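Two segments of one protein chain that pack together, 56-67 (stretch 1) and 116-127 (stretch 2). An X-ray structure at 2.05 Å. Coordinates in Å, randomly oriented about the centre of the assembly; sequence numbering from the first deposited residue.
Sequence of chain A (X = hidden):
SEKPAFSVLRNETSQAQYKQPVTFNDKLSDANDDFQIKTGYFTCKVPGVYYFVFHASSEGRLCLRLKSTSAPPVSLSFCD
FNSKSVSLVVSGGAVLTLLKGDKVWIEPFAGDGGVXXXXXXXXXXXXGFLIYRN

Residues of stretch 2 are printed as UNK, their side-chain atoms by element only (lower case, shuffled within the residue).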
# COMPACT_ATOMS: atom_id res chain seq x y z
N ALA A 56 -6.79 -5.34 3.96
CA ALA A 56 -7.71 -6.24 4.65
C ALA A 56 -8.94 -5.53 5.21
O ALA A 56 -8.86 -4.37 5.63
CB ALA A 56 -6.97 -6.98 5.78
N SER A 57 -10.07 -6.25 5.21
CA SER A 57 -11.31 -5.72 5.78
C SER A 57 -12.07 -6.73 6.62
O SER A 57 -12.08 -7.94 6.34
CB SER A 57 -12.24 -5.12 4.71
OG SER A 57 -12.34 -5.92 3.56
N SER A 58 -12.73 -6.20 7.65
CA SER A 58 -13.62 -6.96 8.50
C SER A 58 -14.76 -6.02 8.84
O SER A 58 -14.63 -4.81 8.68
CB SER A 58 -12.88 -7.35 9.79
OG SER A 58 -13.75 -8.02 10.68
N GLU A 59 -15.87 -6.56 9.33
CA GLU A 59 -16.97 -5.73 9.81
C GLU A 59 -16.57 -5.12 11.16
O GLU A 59 -16.12 -5.84 12.06
CB GLU A 59 -18.25 -6.55 9.93
CG GLU A 59 -19.48 -5.78 10.42
CD GLU A 59 -20.23 -5.07 9.30
OE1 GLU A 59 -19.65 -4.93 8.19
OE2 GLU A 59 -21.39 -4.67 9.52
N GLY A 60 -16.72 -3.81 11.30
CA GLY A 60 -16.38 -3.15 12.55
C GLY A 60 -14.88 -2.91 12.69
O GLY A 60 -14.15 -2.94 11.69
N ARG A 61 -14.43 -2.69 13.92
CA ARG A 61 -13.03 -2.40 14.20
C ARG A 61 -12.09 -3.49 13.67
O ARG A 61 -12.32 -4.68 13.90
CB ARG A 61 -12.81 -2.22 15.71
CG ARG A 61 -11.39 -1.82 16.10
CD ARG A 61 -10.88 -2.62 17.29
NE ARG A 61 -10.86 -4.05 17.00
CZ ARG A 61 -11.43 -4.98 17.76
NH1 ARG A 61 -11.37 -6.26 17.39
NH2 ARG A 61 -12.04 -4.64 18.89
N LEU A 62 -11.05 -3.07 12.95
CA LEU A 62 -10.05 -4.01 12.43
C LEU A 62 -8.64 -3.54 12.78
O LEU A 62 -8.22 -2.45 12.39
CB LEU A 62 -10.17 -4.18 10.91
CG LEU A 62 -9.10 -5.09 10.27
CD1 LEU A 62 -9.04 -6.47 10.92
CD2 LEU A 62 -9.33 -5.23 8.77
N CYS A 63 -7.94 -4.39 13.53
CA CYS A 63 -6.55 -4.16 13.88
C CYS A 63 -5.71 -5.34 13.40
O CYS A 63 -6.05 -6.50 13.65
CB CYS A 63 -6.41 -4.01 15.39
SG CYS A 63 -6.79 -2.36 16.02
N LEU A 64 -4.63 -5.03 12.68
CA LEU A 64 -3.70 -6.05 12.22
C LEU A 64 -2.27 -5.66 12.53
O LEU A 64 -1.89 -4.48 12.47
CB LEU A 64 -3.87 -6.30 10.72
CG LEU A 64 -5.11 -7.09 10.30
CD1 LEU A 64 -5.50 -6.72 8.90
CD2 LEU A 64 -4.84 -8.60 10.35
N ARG A 65 -1.46 -6.66 12.89
CA ARG A 65 -0.04 -6.44 13.08
C ARG A 65 0.72 -7.10 11.95
O ARG A 65 0.37 -8.20 11.53
CB ARG A 65 0.43 -7.03 14.41
CG ARG A 65 0.01 -6.26 15.63
CD ARG A 65 0.80 -6.69 16.87
NE ARG A 65 0.37 -5.92 18.04
CZ ARG A 65 -0.53 -6.35 18.92
NH1 ARG A 65 -1.07 -7.55 18.79
NH2 ARG A 65 -0.87 -5.57 19.94
N LEU A 66 1.75 -6.42 11.45
CA LEU A 66 2.72 -7.10 10.59
C LEU A 66 3.86 -7.55 11.50
O LEU A 66 4.43 -6.72 12.23
CB LEU A 66 3.25 -6.16 9.50
CG LEU A 66 4.36 -6.70 8.60
CD1 LEU A 66 3.81 -7.76 7.61
CD2 LEU A 66 5.00 -5.53 7.86
N LYS A 67 4.18 -8.84 11.48
CA LYS A 67 5.15 -9.39 12.42
C LYS A 67 6.25 -10.18 11.72
O LYS A 67 6.06 -10.65 10.59
CB LYS A 67 4.45 -10.28 13.46
CG LYS A 67 3.55 -9.54 14.46
CD LYS A 67 3.03 -10.46 15.58
CE LYS A 67 4.01 -10.57 16.76
NZ LYS A 67 4.06 -9.29 17.56
N UNK A 116 -13.49 -11.92 25.99
CA UNK A 116 -14.61 -12.65 25.43
C UNK A 116 -15.08 -12.22 24.05
O UNK A 116 -16.20 -12.54 23.66
N UNK A 117 -14.24 -11.50 23.31
CA UNK A 117 -14.62 -11.12 21.95
C UNK A 117 -14.44 -12.29 20.97
O UNK A 117 -13.41 -12.97 20.99
c UNK A 117 -13.83 -8.74 22.47
n UNK A 117 -12.19 -6.98 22.73
o UNK A 117 -13.38 -7.07 20.83
c UNK A 117 -13.82 -9.90 21.48
c UNK A 117 -13.11 -7.52 21.94
N UNK A 118 -15.44 -12.53 20.14
CA UNK A 118 -15.36 -13.59 19.14
C UNK A 118 -14.57 -13.12 17.93
O UNK A 118 -14.70 -11.98 17.50
c UNK A 118 -16.78 -14.01 18.71
c UNK A 118 -18.62 -16.33 17.75
c UNK A 118 -17.58 -14.76 19.78
s UNK A 118 -19.15 -15.44 19.18
N UNK A 119 -13.73 -14.00 17.35
CA UNK A 119 -13.02 -13.61 16.12
C UNK A 119 -14.02 -13.35 14.99
O UNK A 119 -15.17 -13.79 15.09
c UNK A 119 -12.82 -15.98 16.52
c UNK A 119 -13.42 -15.38 17.76
c UNK A 119 -12.16 -14.83 15.80
N UNK A 120 -13.62 -12.62 13.94
CA UNK A 120 -14.55 -12.34 12.85
C UNK A 120 -13.99 -12.77 11.51
O UNK A 120 -12.78 -13.00 11.37
c UNK A 120 -14.47 -7.68 14.69
n UNK A 120 -14.40 -6.26 14.19
c UNK A 120 -15.21 -8.59 13.72
c UNK A 120 -14.89 -10.85 12.75
c UNK A 120 -15.00 -10.09 14.04
N UNK A 121 -14.87 -12.84 10.52
CA UNK A 121 -14.44 -13.07 9.15
C UNK A 121 -13.48 -11.98 8.74
O UNK A 121 -13.56 -10.83 9.22
c UNK A 121 -17.57 -14.30 4.75
n UNK A 121 -18.89 -14.30 4.67
c UNK A 121 -17.66 -14.18 7.23
n UNK A 121 -16.84 -14.36 3.65
c UNK A 121 -15.63 -13.05 8.18
n UNK A 121 -16.97 -14.24 5.94
c UNK A 121 -16.65 -14.15 8.39
N UNK A 122 -12.56 -12.32 7.84
CA UNK A 122 -11.56 -11.35 7.41
C UNK A 122 -11.20 -11.54 5.95
O UNK A 122 -10.75 -12.61 5.54
c UNK A 122 -10.30 -11.46 8.27
c UNK A 122 -9.08 -10.61 7.88
c UNK A 122 -7.82 -11.19 8.53
c UNK A 122 -9.27 -9.15 8.29
N UNK A 123 -11.39 -10.49 5.16
CA UNK A 123 -10.95 -10.48 3.77
C UNK A 123 -9.55 -9.92 3.78
O UNK A 123 -9.30 -8.89 4.40
c UNK A 123 -10.79 -8.32 1.06
c UNK A 123 -11.56 -10.23 -0.79
c UNK A 123 -11.49 -9.44 1.50
o UNK A 123 -10.52 -8.96 -2.51
c UNK A 123 -10.46 -8.16 -0.27
c UNK A 123 -11.88 -10.39 0.56
c UNK A 123 -10.84 -9.12 -1.19
c UNK A 123 -11.87 -9.59 2.96
N UNK A 124 -8.61 -10.60 3.13
CA UNK A 124 -7.23 -10.11 3.15
C UNK A 124 -6.44 -10.45 1.90
O UNK A 124 -6.51 -11.58 1.41
c UNK A 124 -6.50 -10.62 4.41
N UNK A 125 -5.70 -9.47 1.39
CA UNK A 125 -4.72 -9.68 0.33
C UNK A 125 -3.35 -9.33 0.92
O UNK A 125 -3.16 -8.24 1.44
c UNK A 125 -6.40 -9.13 -1.50
c UNK A 125 -5.01 -8.80 -0.92
c UNK A 125 -3.95 -9.01 -1.99
N UNK A 126 -2.41 -10.28 0.87
CA UNK A 126 -1.09 -10.09 1.46
C UNK A 126 -0.09 -10.25 0.33
O UNK A 126 -0.09 -11.29 -0.36
c UNK A 126 2.68 -10.61 4.95
c UNK A 126 2.07 -11.86 4.87
c UNK A 126 1.01 -9.71 3.47
c UNK A 126 0.38 -10.96 3.37
c UNK A 126 2.14 -9.54 4.25
c UNK A 126 -0.86 -11.16 2.53
c UNK A 126 0.93 -12.03 4.08
N UNK A 127 0.74 -9.23 0.12
CA UNK A 127 1.69 -9.21 -0.99
C UNK A 127 3.12 -8.97 -0.54
O UNK A 127 3.36 -8.31 0.49
o UNK A 127 -0.53 -9.32 -2.90
c UNK A 127 1.30 -8.10 -1.98
c UNK A 127 -0.11 -8.24 -2.48
n UNK A 127 -0.87 -7.14 -2.44
O HOH W 1 -16.23 -9.37 9.53

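Position 116 has no side-chain atoms, lies beyond reach of stretch 1 and has a positive phi of 80°, which favours the residue it is, Gly116. Position 117 carries three carbons, the third bearing one oxygen and one nitrogen, an amide at the end of a two-carbon arm; the oxygen lies 3.4 Å from Arg61 NH2, at the edge of the guanidinium. It is Gln117, and its OE1 accepts a weak hydrogen bond from Arg61 NH2.

At 118 an unbranched chain of two carbons, a sulfur and a carbon identifies Met118, and at 119 three carbons close a ring onto the backbone nitrogen, giving Pro119. Neither side chain contacts stretch 1.

Position 120 extends four carbons in a row to a terminal nitrogen, which lies 2.8 Å from Glu59 O and 2.6 Å from Arg61 O. This is Lys120. Its NZ donates hydrogen bonds to both, so one ammonium group ties together the carbonyls flanking Gly60. Arg61 NH1 lies 4.4 Å from Lys120 NZ, a proximity of like charges.

Position 121 has three carbons, a nitrogen and a carbon carrying two more nitrogens, a guanidinium whose end leads away from stretch 1: Arg121. Its backbone serves the contact instead, as a water donates to Arg121 O at 3.1 Å and accepts from Glu59 N at 2.8 Å.

Position 122 has four carbons forked at the second; one branch lies 3.8 Å from Leu62 CD1 and 4.0 Å from Ala56 CB, while the other approaches Leu64 CD2 at 4.3 Å. This is Leu122, the branches being CD1 and CD2 respectively.

Position 123 bears one carbon and a six-carbon ring with one oxygen. The first carbon is 3.7 Å from Ser57 OG, but the ring leads away; this is Tyr123. The single carbon at 124, a CB 3.9 Å from Ala56 CB, makes Ala124.

At 125 one carbon carries two more, giving Val125, which makes no close contact. One carbon and an unsubstituted six-carbon ring at 126, its tip 4.1 Å from Leu66 CD1, mark Phe126. Two carbons, the second bearing oxygen and nitrogen, make 127 Asn127, out of reach.

The contact joins antiparallel strand pairing to side-chain packing. Ser57 N donates to Tyr123 O and Tyr123 N to Ser57 O, both at 2.9 Å, fixing the register; the neighbouring Ala56–Ala124 pair is non-hydrogen-bonded, with Ala56 CA 4.2 Å from Ala124 CA. Leu122 adds apolar packing, while Lys120 NZ anchors the turn by binding the carbonyls of Glu59 and Arg61.

Stretch 2 116-127: GQMPKRLYAVFN
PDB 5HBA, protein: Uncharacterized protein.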